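Local coordinates for putative protein (Neisseria meningitidis, PDB 2O3G), which is of uncharacterised function but contains, in this piece, the transporter-associated domain of a UPF0053-family membrane protein, a family tentatively linked to flavin adenine dinucleotide binding, at residues Leu25-Leu30 against Leu34-Gln39; Thr47-Ile52 against Gln81-Val86; Ala43-Val48 against Ala66-Trp71. One frame throughout, in Å; residues are numbered along the deposited sequence.

Overall arrangement
All three contacts lie within the transporter-associated domain of this membrane protein. Contact 1 is local and comes first along the chain, joining helix 27-30 to the loop that follows it. Contacts 2 and 3 reach much further: both begin near Thr-47 and Val-48, which they share, and both end on the antiparallel sheet, at strands 82-90 and 65-68 respectively. Centre to centre, contacts 1 and 3 are about 8 Å apart, contacts 2 and 3 about 10 Å, and contacts 1 and 2 about 14 Å. Val-48 touches Leu-25 and Leu-30, while Leu-51 touches Phe-45 and Phe-68, so helix 48-56 is one link between the helix 27-30 region and the sheet, which Val-48 reaches at Val-86.

Contact 1. Residues Leu25-Leu30 against Leu34-Gln39; sequences LEYVEL and LNLPQQ
Leu-30 and Leu-34 are the closest backbone pair near the C-terminal end of helix 27-30, with their CA atoms 6.4 Å apart, and a backbone hydrogen bond runs from Leu-34 N to Leu-30 O (3.1 Å). Further on, the loop swings outward, and Val-28 and Gln-38 are separated by 8.4 Å between CA atoms.

Tyr-27 spans this wider part. Its ring leaves the helix with CG anti to the backbone N (chi1 -168°), a setting that carries the hydroxyl across to the loop. There Tyr-27 OH donates to Pro-37 O at 2.5 Å; the acceptor lies at the ring edge, and the donor is tilted 20° from the carbonyl plane. Leu-36 CB packs beside the same hydroxyl oxygen. The extended side chain of Gln-39 runs in the opposite direction to the tyrosine: its NE2 lies over one ring face near the rim, while its CG passes the CE2/CD2 side, 3.9 Å from Tyr-27 CE2. Amide and ring planes differ by 20°.

Leu-30 divides its two methyls between partners: CD2 meets Leu-34 CD2 at 3.6 Å, whereas CD1 meets Leu-36 CD1 at 3.9 Å. Trp-71 of strand 71-79 touches both loop leucines. This is a single-turn helix, Glu-26 at its N-cap position, tied by Tyr-27 and the leucine cluster to the loop leading to helix 48-56 in the transporter-associated domain.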
ATOM      1  N   LEU A  25       7.941   0.885  -0.149  1.00 46.32           N
ATOM      2  CA  LEU A  25       7.998   2.366  -0.145  1.00 45.44           C
ATOM      3  C   LEU A  25       7.427   2.790   1.225  1.00 44.78           C
ATOM      4  O   LEU A  25       6.459   2.166   1.787  1.00 44.32           O
ATOM      5  CB  LEU A  25       7.089   2.910  -1.231  1.00 44.86           C
ATOM      6  CG  LEU A  25       7.669   4.095  -1.960  1.00 43.71           C
ATOM      7  CD1 LEU A  25       6.498   4.975  -2.215  1.00 43.04           C
ATOM      8  CD2 LEU A  25       8.866   4.872  -1.373  1.00 32.05           C
ATOM      9  N   GLU A  26       8.046   3.812   1.758  1.00 43.54           N
ATOM     10  CA  GLU A  26       7.601   4.401   3.014  1.00 43.75           C
ATOM     11  C   GLU A  26       6.434   5.335   2.780  1.00 42.17           C
ATOM     12  O   GLU A  26       6.525   6.275   1.989  1.00 40.66           O
ATOM     13  CB  GLU A  26       8.767   5.191   3.647  1.00 43.51           C
ATOM     14  CG  GLU A  26       9.808   4.224   4.233  1.00 45.20           C
ATOM     15  CD  GLU A  26      10.992   4.858   4.881  1.00 51.75           C
ATOM     16  OE1 GLU A  26      11.300   6.050   4.653  1.00 53.40           O
ATOM     17  OE2 GLU A  26      11.675   4.122   5.645  1.00 61.98           O
ATOM     18  N   TYR A  27       5.368   5.067   3.497  1.00 42.21           N
ATOM     19  CA  TYR A  27       4.251   5.982   3.586  1.00 44.23           C
ATOM     20  C   TYR A  27       4.655   7.399   3.671  1.00 44.76           C
ATOM     21  O   TYR A  27       4.095   8.262   3.000  1.00 46.37           O
ATOM     22  CB  TYR A  27       3.424   5.699   4.758  1.00 43.98           C
ATOM     23  CG  TYR A  27       2.119   6.417   4.721  1.00 42.97           C
ATOM     24  CD1 TYR A  27       0.990   5.801   4.255  1.00 43.19           C
ATOM     25  CD2 TYR A  27       2.017   7.683   5.187  1.00 44.61           C
ATOM     26  CE1 TYR A  27      -0.235   6.450   4.206  1.00 42.92           C
ATOM     27  CE2 TYR A  27       0.793   8.363   5.181  1.00 48.61           C
ATOM     28  CZ  TYR A  27      -0.330   7.719   4.678  1.00 45.09           C
ATOM     29  OH  TYR A  27      -1.536   8.387   4.688  1.00 44.74           O
ATOM     30  N   VAL A  28       5.720   7.643   4.375  1.00 44.83           N
ATOM     31  CA  VAL A  28       6.140   9.003   4.545  1.00 45.78           C
ATOM     32  C   VAL A  28       6.645   9.546   3.262  1.00 46.21           C
ATOM     33  O   VAL A  28       6.781  10.741   3.076  1.00 46.82           O
ATOM     34  CB  VAL A  28       7.158   9.018   5.707  1.00 46.37           C
ATOM     35  CG1 VAL A  28       8.256  10.050   5.537  1.00 47.96           C
ATOM     36  CG2 VAL A  28       6.373   9.296   6.933  1.00 46.16           C
ATOM     37  N   GLU A  29       6.991   8.656   2.356  1.00 48.84           N
ATOM     38  CA  GLU A  29       7.587   9.093   1.085  1.00 50.31           C
ATOM     39  C   GLU A  29       6.525   9.203  -0.046  1.00 48.35           C
ATOM     40  O   GLU A  29       6.522  10.177  -0.759  1.00 47.71           O
ATOM     41  CB  GLU A  29       8.747   8.167   0.707  1.00 52.04           C
ATOM     42  CG  GLU A  29      10.157   8.525   1.420  1.00 60.70           C
ATOM     43  CD  GLU A  29      10.751   9.954   1.117  1.00 72.44           C
ATOM     44  OE1 GLU A  29      10.644  10.412  -0.072  1.00 74.77           O
ATOM     45  OE2 GLU A  29      11.333  10.613   2.072  1.00 75.57           O
ATOM     46  N   LEU A  30       5.656   8.196  -0.171  1.00 46.47           N
ATOM     47  CA  LEU A  30       4.511   8.175  -1.049  1.00 45.96           C
ATOM     48  C   LEU A  30       3.506   9.297  -0.717  1.00 46.27           C
ATOM     49  O   LEU A  30       3.155  10.088  -1.593  1.00 47.23           O
ATOM     50  CB  LEU A  30       3.774   6.877  -0.839  1.00 44.79           C
ATOM     51  CG  LEU A  30       3.056   6.244  -2.039  1.00 45.51           C
ATOM     52  CD1 LEU A  30       1.782   5.642  -1.579  1.00 40.61           C
ATOM     53  CD2 LEU A  30       2.867   7.235  -3.235  1.00 43.06           C
ATOM     54  N   LEU A  34       0.947  11.728  -3.007  1.00 45.79           N
ATOM     55  CA  LEU A  34      -0.416  11.574  -3.422  1.00 44.25           C
ATOM     56  C   LEU A  34      -1.392  12.434  -2.536  1.00 45.55           C
ATOM     57  O   LEU A  34      -2.579  12.117  -2.363  1.00 46.54           O
ATOM     58  CB  LEU A  34      -0.739  10.112  -3.315  1.00 41.46           C
ATOM     59  CG  LEU A  34      -0.471   9.337  -4.597  1.00 44.70           C
ATOM     60  CD1 LEU A  34       0.787   9.912  -5.294  1.00 37.81           C
ATOM     61  CD2 LEU A  34      -0.514   7.813  -4.374  1.00 37.77           C
ATOM     62  N   ASN A  35      -0.902  13.480  -1.895  1.00 45.57           N
ATOM     63  CA  ASN A  35      -1.617  14.007  -0.715  1.00 45.14           C
ATOM     64  C   ASN A  35      -2.342  13.038   0.138  1.00 44.52           C
ATOM     65  O   ASN A  35      -3.477  13.310   0.490  1.00 46.78           O
ATOM     66  CB  ASN A  35      -2.596  15.072  -1.153  1.00 43.99           C
ATOM     67  CG  ASN A  35      -1.854  16.256  -1.634  1.00 45.91           C
ATOM     68  OD1 ASN A  35      -0.686  16.401  -1.250  1.00 46.16           O
ATOM     69  ND2 ASN A  35      -2.439  17.079  -2.513  1.00 49.44           N
ATOM     70  N   LEU A  36      -1.770  11.899   0.452  1.00 43.10           N
ATOM     71  CA  LEU A  36      -2.455  11.032   1.429  1.00 43.10           C
ATOM     72  C   LEU A  36      -2.492  11.656   2.803  1.00 43.57           C
ATOM     73  O   LEU A  36      -1.665  12.483   3.162  1.00 41.28           O
ATOM     74  CB  LEU A  36      -1.773   9.698   1.566  1.00 42.39           C
ATOM     75  CG  LEU A  36      -1.871   8.931   0.280  1.00 42.62           C
ATOM     76  CD1 LEU A  36      -0.976   7.715   0.262  1.00 43.57           C
ATOM     77  CD2 LEU A  36      -3.297   8.551   0.218  1.00 41.55           C
ATOM     78  N   PRO A  37      -3.432  11.222   3.627  1.00 44.43           N
ATOM     79  CA  PRO A  37      -3.475  11.990   4.829  1.00 46.22           C
ATOM     80  C   PRO A  37      -2.304  11.618   5.895  1.00 47.03           C
ATOM     81  O   PRO A  37      -1.889  10.479   6.052  1.00 45.59           O
ATOM     82  CB  PRO A  37      -4.847  11.623   5.348  1.00 46.08           C
ATOM     83  CG  PRO A  37      -4.949  10.207   5.093  1.00 45.95           C
ATOM     84  CD  PRO A  37      -4.351  10.083   3.682  1.00 44.39           C
ATOM     85  N   GLN A  38      -1.759  12.619   6.540  1.00 48.57           N
ATOM     86  CA  GLN A  38      -0.824  12.477   7.618  1.00 50.37           C
ATOM     87  C   GLN A  38      -1.184  11.403   8.620  1.00 52.51           C
ATOM     88  O   GLN A  38      -2.319  11.285   9.036  1.00 52.99           O
ATOM     89  CB  GLN A  38      -0.820  13.812   8.311  1.00 49.93           C
ATOM     90  CG  GLN A  38      -0.175  13.866   9.676  1.00 46.80           C
ATOM     91  CD  GLN A  38       1.341  13.878   9.603  1.00 40.89           C
ATOM     92  OE1 GLN A  38       1.998  14.612   8.794  1.00 37.19           O
ATOM     93  NE2 GLN A  38       1.919  12.997  10.386  1.00 41.03           N
ATOM     94  N   GLN A  39      -0.214  10.604   9.018  1.00 55.89           N
ATOM     95  CA  GLN A  39      -0.489   9.670  10.116  1.00 60.62           C
ATOM     96  C   GLN A  39      -0.223  10.238  11.542  1.00 63.82           C
ATOM     97  O   GLN A  39       0.504  11.248  11.741  1.00 63.35           O
ATOM     98  CB  GLN A  39       0.182   8.301   9.899  1.00 60.33           C
ATOM     99  CG  GLN A  39       1.398   8.380   9.034  1.00 60.36           C
ATOM    100  CD  GLN A  39       2.289   7.143   9.109  1.00 61.70           C
ATOM    101  OE1 GLN A  39       3.514   7.290   9.240  1.00 63.47           O
ATOM    102  NE2 GLN A  39       1.694   5.926   9.016  1.00 55.92           N
TER

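Contact 2. Residues Thr47-Ile52 against Gln81-Val86; sequences TVAGLI and QRIERV. With EDO (1,2-ethanediol), chain B.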
ATOM      1  N   THR A  47       4.903   1.560   5.525  1.00 46.77           N
ATOM      2  CA  THR A  47       5.122   1.274   4.107  1.00 45.78           C
ATOM      3  C   THR A  47       3.835   0.890   3.378  1.00 46.08           C
ATOM      4  O   THR A  47       2.795   0.410   4.028  1.00 44.30           O
ATOM      5  CB  THR A  47       6.137   0.052   3.905  1.00 46.25           C
ATOM      6  OG1 THR A  47       5.530  -1.191   4.347  1.00 46.05           O
ATOM      7  CG2 THR A  47       7.439   0.317   4.617  1.00 42.14           C
ATOM      8  N   VAL A  48       3.914   1.027   2.038  1.00 44.65           N
ATOM      9  CA  VAL A  48       2.777   0.656   1.202  1.00 43.89           C
ATOM     10  C   VAL A  48       2.365  -0.748   1.551  1.00 45.12           C
ATOM     11  O   VAL A  48       1.186  -1.055   1.840  1.00 46.76           O
ATOM     12  CB  VAL A  48       3.097   0.854  -0.295  1.00 43.82           C
ATOM     13  CG1 VAL A  48       1.890   0.575  -1.142  1.00 42.86           C
ATOM     14  CG2 VAL A  48       3.626   2.237  -0.507  1.00 41.85           C
ATOM     15  N   ALA A  49       3.337  -1.629   1.606  1.00 46.18           N
ATOM     16  CA  ALA A  49       2.982  -3.026   1.853  1.00 48.06           C
ATOM     17  C   ALA A  49       2.340  -3.096   3.169  1.00 48.85           C
ATOM     18  O   ALA A  49       1.338  -3.790   3.287  1.00 50.26           O
ATOM     19  CB  ALA A  49       4.245  -3.947   1.867  1.00 47.60           C
ATOM     20  N   GLY A  50       2.926  -2.385   4.166  1.00 49.48           N
ATOM     21  CA  GLY A  50       2.418  -2.413   5.542  1.00 49.76           C
ATOM     22  C   GLY A  50       0.977  -1.923   5.576  1.00 51.35           C
ATOM     23  O   GLY A  50       0.107  -2.539   6.247  1.00 52.55           O
ATOM     24  N   LEU A  51       0.697  -0.842   4.824  1.00 51.11           N
ATOM     25  CA  LEU A  51      -0.668  -0.342   4.690  1.00 51.37           C
ATOM     26  C   LEU A  51      -1.560  -1.445   4.297  1.00 51.96           C
ATOM     27  O   LEU A  51      -2.616  -1.639   4.915  1.00 52.66           O
ATOM     28  CB  LEU A  51      -0.757   0.861   3.723  1.00 50.34           C
ATOM     29  CG  LEU A  51      -1.908   1.276   2.805  1.00 49.14           C
ATOM     30  CD1 LEU A  51      -3.235   0.645   3.044  1.00 41.42           C
ATOM     31  CD2 LEU A  51      -1.992   2.780   2.859  1.00 50.43           C
ATOM     32  N   ILE A  52      -1.182  -2.186   3.266  1.00 54.03           N
ATOM     33  CA  ILE A  52      -2.116  -3.251   2.806  1.00 55.01           C
ATOM     34  C   ILE A  52      -2.380  -4.268   3.879  1.00 57.86           C
ATOM     35  O   ILE A  52      -3.527  -4.623   4.095  1.00 58.67           O
ATOM     36  CB  ILE A  52      -1.635  -4.021   1.560  1.00 54.16           C
ATOM     37  CG1 ILE A  52      -1.295  -3.046   0.433  1.00 48.59           C
ATOM     38  CG2 ILE A  52      -2.631  -5.146   1.220  1.00 51.49           C
ATOM     39  CD1 ILE A  52      -1.141  -3.688  -0.905  1.00 47.37           C
ATOM     40  N   GLN A  81       7.578 -13.877   0.470  1.00 66.06           N
ATOM     41  CA  GLN A  81       6.510 -13.544   1.387  1.00 63.97           C
ATOM     42  C   GLN A  81       6.476 -12.026   1.494  1.00 62.74           C
ATOM     43  O   GLN A  81       5.687 -11.504   2.222  1.00 62.59           O
ATOM     44  CB  GLN A  81       6.696 -14.278   2.722  1.00 63.26           C
ATOM     45  CG  GLN A  81       5.441 -14.430   3.527  1.00 61.61           C
ATOM     46  CD  GLN A  81       4.575 -15.572   3.133  1.00 63.44           C
ATOM     47  OE1 GLN A  81       3.332 -15.486   3.222  1.00 63.15           O
ATOM     48  NE2 GLN A  81       5.201 -16.676   2.704  1.00 63.29           N
ATOM     49  N   ARG A  82       7.328 -11.350   0.732  1.00 61.07           N
ATOM     50  CA  ARG A  82       7.407  -9.925   0.711  1.00 61.26           C
ATOM     51  C   ARG A  82       6.451  -9.472  -0.379  1.00 60.24           C
ATOM     52  O   ARG A  82       6.338 -10.137  -1.419  1.00 60.75           O
ATOM     53  CB  ARG A  82       8.827  -9.475   0.339  1.00 60.25           C
ATOM     54  CG  ARG A  82       9.049  -7.962   0.421  1.00 62.64           C
ATOM     55  CD  ARG A  82      10.499  -7.520   0.172  1.00 65.49           C
ATOM     56  NE  ARG A  82      11.060  -8.158  -1.035  1.00 79.77           N
ATOM     57  CZ  ARG A  82      11.911  -9.209  -1.057  1.00 85.36           C
ATOM     58  NH1 ARG A  82      12.355  -9.684  -2.229  1.00 87.03           N
ATOM     59  NH2 ARG A  82      12.353  -9.789   0.075  1.00 87.30           N
ATOM     60  N   ILE A  83       5.774  -8.337  -0.140  1.00 58.35           N
ATOM     61  CA  ILE A  83       4.955  -7.673  -1.149  1.00 54.90           C
ATOM     62  C   ILE A  83       5.932  -6.866  -1.930  1.00 54.25           C
ATOM     63  O   ILE A  83       6.511  -5.895  -1.456  1.00 53.39           O
ATOM     64  CB  ILE A  83       3.948  -6.747  -0.512  1.00 54.55           C
ATOM     65  CG1 ILE A  83       2.901  -7.544   0.251  1.00 54.47           C
ATOM     66  CG2 ILE A  83       3.171  -6.054  -1.538  1.00 55.15           C
ATOM     67  CD1 ILE A  83       2.306  -6.749   1.418  1.00 56.22           C
ATOM     68  N   GLU A  84       6.137  -7.277  -3.166  1.00 54.57           N
ATOM     69  CA  GLU A  84       7.184  -6.679  -3.961  1.00 55.40           C
ATOM     70  C   GLU A  84       6.733  -5.379  -4.685  1.00 53.66           C
ATOM     71  O   GLU A  84       7.455  -4.334  -4.652  1.00 51.42           O
ATOM     72  CB  GLU A  84       7.741  -7.764  -4.930  1.00 57.55           C
ATOM     73  CG  GLU A  84       8.992  -7.328  -5.752  1.00 65.56           C
ATOM     74  CD  GLU A  84      10.281  -7.465  -4.955  1.00 77.26           C
ATOM     75  OE1 GLU A  84      11.330  -7.937  -5.522  1.00 84.17           O
ATOM     76  OE2 GLU A  84      10.237  -7.134  -3.742  1.00 78.76           O
ATOM     77  N   ARG A  85       5.555  -5.471  -5.346  1.00 53.11           N
ATOM     78  CA  ARG A  85       4.963  -4.366  -6.169  1.00 53.13           C
ATOM     79  C   ARG A  85       3.514  -4.186  -5.884  1.00 50.86           C
ATOM     80  O   ARG A  85       2.721  -5.186  -5.873  1.00 49.53           O
ATOM     81  CB  ARG A  85       5.004  -4.676  -7.676  1.00 53.77           C
ATOM     82  CG  ARG A  85       6.293  -4.492  -8.276  1.00 58.71           C
ATOM     83  CD  ARG A  85       6.345  -3.375  -9.252  1.00 66.57           C
ATOM     84  NE  ARG A  85       7.626  -2.759  -8.952  1.00 73.45           N
ATOM     85  CZ  ARG A  85       7.952  -1.504  -9.215  1.00 74.03           C
ATOM     86  NH1 ARG A  85       9.159  -1.081  -8.851  1.00 76.29           N
ATOM     87  NH2 ARG A  85       7.099  -0.691  -9.840  1.00 72.30           N
ATOM     88  N   VAL A  86       3.150  -2.918  -5.715  1.00 49.22           N
ATOM     89  CA  VAL A  86       1.729  -2.632  -5.615  1.00 49.64           C
ATOM     90  C   VAL A  86       1.262  -1.603  -6.648  1.00 49.26           C
ATOM     91  O   VAL A  86       2.029  -0.696  -7.077  1.00 47.96           O
ATOM     92  CB  VAL A  86       1.263  -2.426  -4.123  1.00 50.31           C
ATOM     93  CG1 VAL A  86       2.426  -2.255  -3.241  1.00 48.45           C
ATOM     94  CG2 VAL A  86       0.323  -1.257  -3.978  1.00 50.09           C
TER
HETATM   95  C1  EDO B 101      10.555 -13.262   3.565  1.00 56.77           C
HETATM   96  O1  EDO B 101       9.601 -13.914   2.716  1.00 57.82           O
HETATM   97  C2  EDO B 101      10.347 -11.731   3.331  1.00 54.78           C
HETATM   98  O2  EDO B 101      11.511 -11.046   2.749  1.00 49.22           O
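Ile-83 and Val-86 both face helix 48-52 although they are three residues apart on one strand, where regular alternation would bring residues two apart to the same side. The extra residue is taken up by a classic beta bulge: Glu-84 and Arg-85 both lie opposite Glu-77 of the neighbouring strand, and Glu-84 has a helix-like psi of -48°.

The short helix and strand axes approach to 9.1 Å at an angle of 116°. Ala-49 and Ile-83 form the nearest backbone pair (CA to CA 5.9 Å), and Ile-83 packs against the single methyl of Ala-49, CD1 to CB 3.4 Å. The CG1 branch of Val-48 crosses Val-86, with CG1 to CG1 at 3.6 Å. Ile-52 meets Val-86 tip to tip, CD1 to CG2, at 4.2 Å.

The charged side chains of the strand make no contact with 47-52. Glu-84 points away from the helix, and its OE2 accepts from Arg-82 NE in a nearly straight hydrogen bond (3.0 Å, 176°) that is part of a salt bridge. Every side-chain pair across the contact is apolar and every touching residue is buried, consistent with helix and sheet being joined here by hydrophobic burial.

Contact 3. Residues Ala43-Val48 against Ala66-Trp71; sequences ADFHTV and ADFHGW. With EDO (1,2-ethanediol), chain C.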
ATOM      1  N   ALA A  43       1.215   5.127  14.837  1.00 75.47           N
ATOM      2  CA  ALA A  43       1.330   4.574  13.470  1.00 72.87           C
ATOM      3  C   ALA A  43       1.238   3.058  13.343  1.00 70.98           C
ATOM      4  O   ALA A  43       2.130   2.343  13.797  1.00 72.09           O
ATOM      5  CB  ALA A  43       2.696   5.047  12.909  1.00 72.73           C
ATOM      6  N   ASP A  44       0.235   2.512  12.703  1.00 67.77           N
ATOM      7  CA  ASP A  44       0.370   1.071  12.476  1.00 65.50           C
ATOM      8  C   ASP A  44       1.153   0.469  11.292  1.00 63.02           C
ATOM      9  O   ASP A  44       1.093  -0.772  11.116  1.00 62.80           O
ATOM     10  CB  ASP A  44      -0.975   0.496  12.372  1.00 67.33           C
ATOM     11  CG  ASP A  44      -1.755   0.772  13.563  1.00 73.21           C
ATOM     12  OD1 ASP A  44      -1.277   0.283  14.628  1.00 79.49           O
ATOM     13  OD2 ASP A  44      -2.796   1.478  13.427  1.00 77.95           O
ATOM     14  N   PHE A  45       1.830   1.275  10.467  1.00 58.47           N
ATOM     15  CA  PHE A  45       2.552   0.743   9.321  1.00 55.31           C
ATOM     16  C   PHE A  45       3.539   1.784   8.850  1.00 53.79           C
ATOM     17  O   PHE A  45       3.444   2.899   9.244  1.00 53.32           O
ATOM     18  CB  PHE A  45       1.597   0.252   8.219  1.00 55.53           C
ATOM     19  CG  PHE A  45       0.585   1.300   7.722  1.00 55.98           C
ATOM     20  CD1 PHE A  45       0.991   2.332   6.849  1.00 51.15           C
ATOM     21  CD2 PHE A  45      -0.757   1.237   8.118  1.00 51.80           C
ATOM     22  CE1 PHE A  45       0.110   3.272   6.402  1.00 52.20           C
ATOM     23  CE2 PHE A  45      -1.647   2.195   7.674  1.00 56.92           C
ATOM     24  CZ  PHE A  45      -1.207   3.243   6.818  1.00 53.72           C
ATOM     25  N   HIS A  46       4.546   1.451   8.086  1.00 52.21           N
ATOM     26  CA  HIS A  46       5.375   2.554   7.646  1.00 51.81           C
ATOM     27  C   HIS A  46       5.520   2.560   6.169  1.00 49.05           C
ATOM     28  O   HIS A  46       6.201   3.449   5.642  1.00 47.94           O
ATOM     29  CB  HIS A  46       6.759   2.500   8.262  1.00 53.87           C
ATOM     30  CG  HIS A  46       6.712   2.458   9.739  1.00 62.03           C
ATOM     31  ND1 HIS A  46       6.412   1.301  10.435  1.00 67.39           N
ATOM     32  CD2 HIS A  46       6.828   3.446  10.660  1.00 66.98           C
ATOM     33  CE1 HIS A  46       6.382   1.575  11.726  1.00 69.85           C
ATOM     34  NE2 HIS A  46       6.625   2.868  11.888  1.00 68.14           N
ATOM     35  N   THR A  47       4.903   1.560   5.525  1.00 46.77           N
ATOM     36  CA  THR A  47       5.122   1.274   4.107  1.00 45.78           C
ATOM     37  C   THR A  47       3.835   0.890   3.378  1.00 46.08           C
ATOM     38  O   THR A  47       2.795   0.410   4.028  1.00 44.30           O
ATOM     39  CB  THR A  47       6.137   0.052   3.905  1.00 46.25           C
ATOM     40  OG1 THR A  47       5.530  -1.191   4.347  1.00 46.05           O
ATOM     41  CG2 THR A  47       7.439   0.317   4.617  1.00 42.14           C
ATOM     42  N   VAL A  48       3.914   1.027   2.038  1.00 44.65           N
ATOM     43  CA  VAL A  48       2.777   0.656   1.202  1.00 43.89           C
ATOM     44  C   VAL A  48       2.365  -0.748   1.551  1.00 45.12           C
ATOM     45  O   VAL A  48       1.186  -1.055   1.840  1.00 46.76           O
ATOM     46  CB  VAL A  48       3.097   0.854  -0.295  1.00 43.82           C
ATOM     47  CG1 VAL A  48       1.890   0.575  -1.142  1.00 42.86           C
ATOM     48  CG2 VAL A  48       3.626   2.237  -0.507  1.00 41.85           C
ATOM     49  N   ALA A  66      -6.254  -3.218  -0.952  1.00 50.09           N
ATOM     50  CA  ALA A  66      -6.849  -2.590   0.192  1.00 47.80           C
ATOM     51  C   ALA A  66      -7.251  -1.285  -0.261  1.00 45.89           C
ATOM     52  O   ALA A  66      -6.435  -0.618  -0.940  1.00 47.89           O
ATOM     53  CB  ALA A  66      -5.795  -2.421   1.312  1.00 46.97           C
ATOM     54  N   ASP A  67      -8.423  -0.842   0.154  1.00 44.51           N
ATOM     55  CA  ASP A  67      -8.841   0.571  -0.148  1.00 45.77           C
ATOM     56  C   ASP A  67      -8.575   1.510   1.004  1.00 44.16           C
ATOM     57  O   ASP A  67      -8.955   1.184   2.121  1.00 44.69           O
ATOM     58  CB  ASP A  67     -10.349   0.648  -0.492  1.00 46.92           C
ATOM     59  CG  ASP A  67     -10.712  -0.123  -1.824  1.00 52.56           C
ATOM     60  OD1 ASP A  67     -11.915  -0.195  -2.183  1.00 61.23           O
ATOM     61  OD2 ASP A  67      -9.800  -0.599  -2.553  1.00 54.95           O
ATOM     62  N   PHE A  68      -8.003   2.690   0.730  1.00 42.29           N
ATOM     63  CA  PHE A  68      -7.599   3.592   1.754  1.00 40.02           C
ATOM     64  C   PHE A  68      -7.719   5.078   1.333  1.00 40.90           C
ATOM     65  O   PHE A  68      -7.060   5.488   0.409  1.00 41.80           O
ATOM     66  CB  PHE A  68      -6.118   3.217   2.013  1.00 40.22           C
ATOM     67  CG  PHE A  68      -5.393   4.033   3.089  1.00 33.65           C
ATOM     68  CD1 PHE A  68      -5.410   3.618   4.422  1.00 32.02           C
ATOM     69  CD2 PHE A  68      -4.646   5.140   2.733  1.00 32.89           C
ATOM     70  CE1 PHE A  68      -4.734   4.385   5.466  1.00 29.92           C
ATOM     71  CE2 PHE A  68      -3.904   5.891   3.729  1.00 35.51           C
ATOM     72  CZ  PHE A  68      -3.963   5.490   5.093  1.00 34.29           C
ATOM     73  N   HIS A  69      -8.497   5.896   2.038  1.00 40.46           N
ATOM     74  CA  HIS A  69      -8.611   7.287   1.724  1.00 41.12           C
ATOM     75  C   HIS A  69      -8.709   7.623   0.253  1.00 42.90           C
ATOM     76  O   HIS A  69      -8.031   8.556  -0.212  1.00 40.64           O
ATOM     77  CB  HIS A  69      -7.477   8.100   2.298  1.00 42.36           C
ATOM     78  CG  HIS A  69      -7.651   8.408   3.743  1.00 46.62           C
ATOM     79  ND1 HIS A  69      -7.505   7.437   4.735  1.00 50.65           N
ATOM     80  CD2 HIS A  69      -8.015   9.548   4.372  1.00 47.12           C
ATOM     81  CE1 HIS A  69      -7.729   7.970   5.919  1.00 44.28           C
ATOM     82  NE2 HIS A  69      -8.020   9.253   5.729  1.00 53.16           N
ATOM     83  N   GLY A  70      -9.584   6.913  -0.469  1.00 44.53           N
ATOM     84  CA  GLY A  70      -9.857   7.278  -1.842  1.00 46.53           C
ATOM     85  C   GLY A  70      -8.955   6.604  -2.874  1.00 47.81           C
ATOM     86  O   GLY A  70      -9.032   6.939  -4.037  1.00 49.30           O
ATOM     87  N   TRP A  71      -8.068   5.715  -2.441  1.00 46.93           N
ATOM     88  CA  TRP A  71      -7.202   5.004  -3.339  1.00 45.03           C
ATOM     89  C   TRP A  71      -7.284   3.504  -3.057  1.00 44.56           C
ATOM     90  O   TRP A  71      -7.743   3.098  -1.985  1.00 45.14           O
ATOM     91  CB  TRP A  71      -5.811   5.436  -3.135  1.00 44.61           C
ATOM     92  CG  TRP A  71      -5.561   6.843  -3.272  1.00 43.83           C
ATOM     93  CD1 TRP A  71      -5.771   7.767  -2.366  1.00 43.46           C
ATOM     94  CD2 TRP A  71      -4.904   7.498  -4.374  1.00 46.35           C
ATOM     95  NE1 TRP A  71      -5.336   9.022  -2.825  1.00 42.20           N
ATOM     96  CE2 TRP A  71      -4.815   8.863  -4.062  1.00 44.49           C
ATOM     97  CE3 TRP A  71      -4.483   7.073  -5.634  1.00 48.56           C
ATOM     98  CZ2 TRP A  71      -4.273   9.792  -4.915  1.00 48.62           C
ATOM     99  CZ3 TRP A  71      -3.902   8.009  -6.494  1.00 47.67           C
ATOM    100  CH2 TRP A  71      -3.806   9.354  -6.131  1.00 46.46           C
TER
HETATM  101  C1  EDO C 102     -10.954   4.448   4.893  1.00 78.11           C
HETATM  102  O1  EDO C 102     -10.250   4.844   3.704  1.00 76.66           O
HETATM  103  C2  EDO C 102      -9.969   4.627   6.049  1.00 77.24           C
HETATM  104  O2  EDO C 102      -9.508   3.321   6.378  1.00 74.20           O
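Phe-45 turns the edge of its ring toward one face of Phe-68, while the opposite face of Phe-68 has His-69 ND1 over its centre, 3.9 Å above the plane. The two phenylalanines form an offset edge-to-face (T-shaped) pair, with centroids 5.9 Å apart and planes at 74°. The touching atom of Phe-45 is its far ring carbon: CZ meets CE1 and CZ of Phe-68, at 3.9 and 4.0 Å, off to one side of the Phe-68 ring centre. Phe-68 CZ in turn lies in the plane of the Phe-45 ring, at its edge.

The rings come from opposite directions. A fully trans first torsion in Phe-68 (chi1 180°) sends its ring out from the end of the strand toward Phe-45, which projects from the loop to meet it. Leu-51 of helix 48-56 touches both rings, and Tyr-27 also packs on Phe-68.

Phe-68 opens a type I' beta turn ending at Trp-71, the two-residue hairpin that joins strands 65-68 and 71-79. The evidence is a reciprocal pair of backbone hydrogen bonds, Phe-68 N to Trp-71 O at 2.8 Å and Trp-71 N to Phe-68 O at 3.0 Å, together with positive phi angles at His-69 and Gly-70. Glycine suits its place because a CB there would run into the preceding carbonyl.

At the turn, His-69 N donates to O1 of a 1,2-ethanediol molecule (chain C) at 2.6 Å; the diol, probably from the crystallisation liquor, is also hydrogen-bonded to Glu-55. Beyond the turn, Trp-71 makes a cation-pi contact with Lys-90, whose NZ is hydrogen-bonded to Gly-70 O.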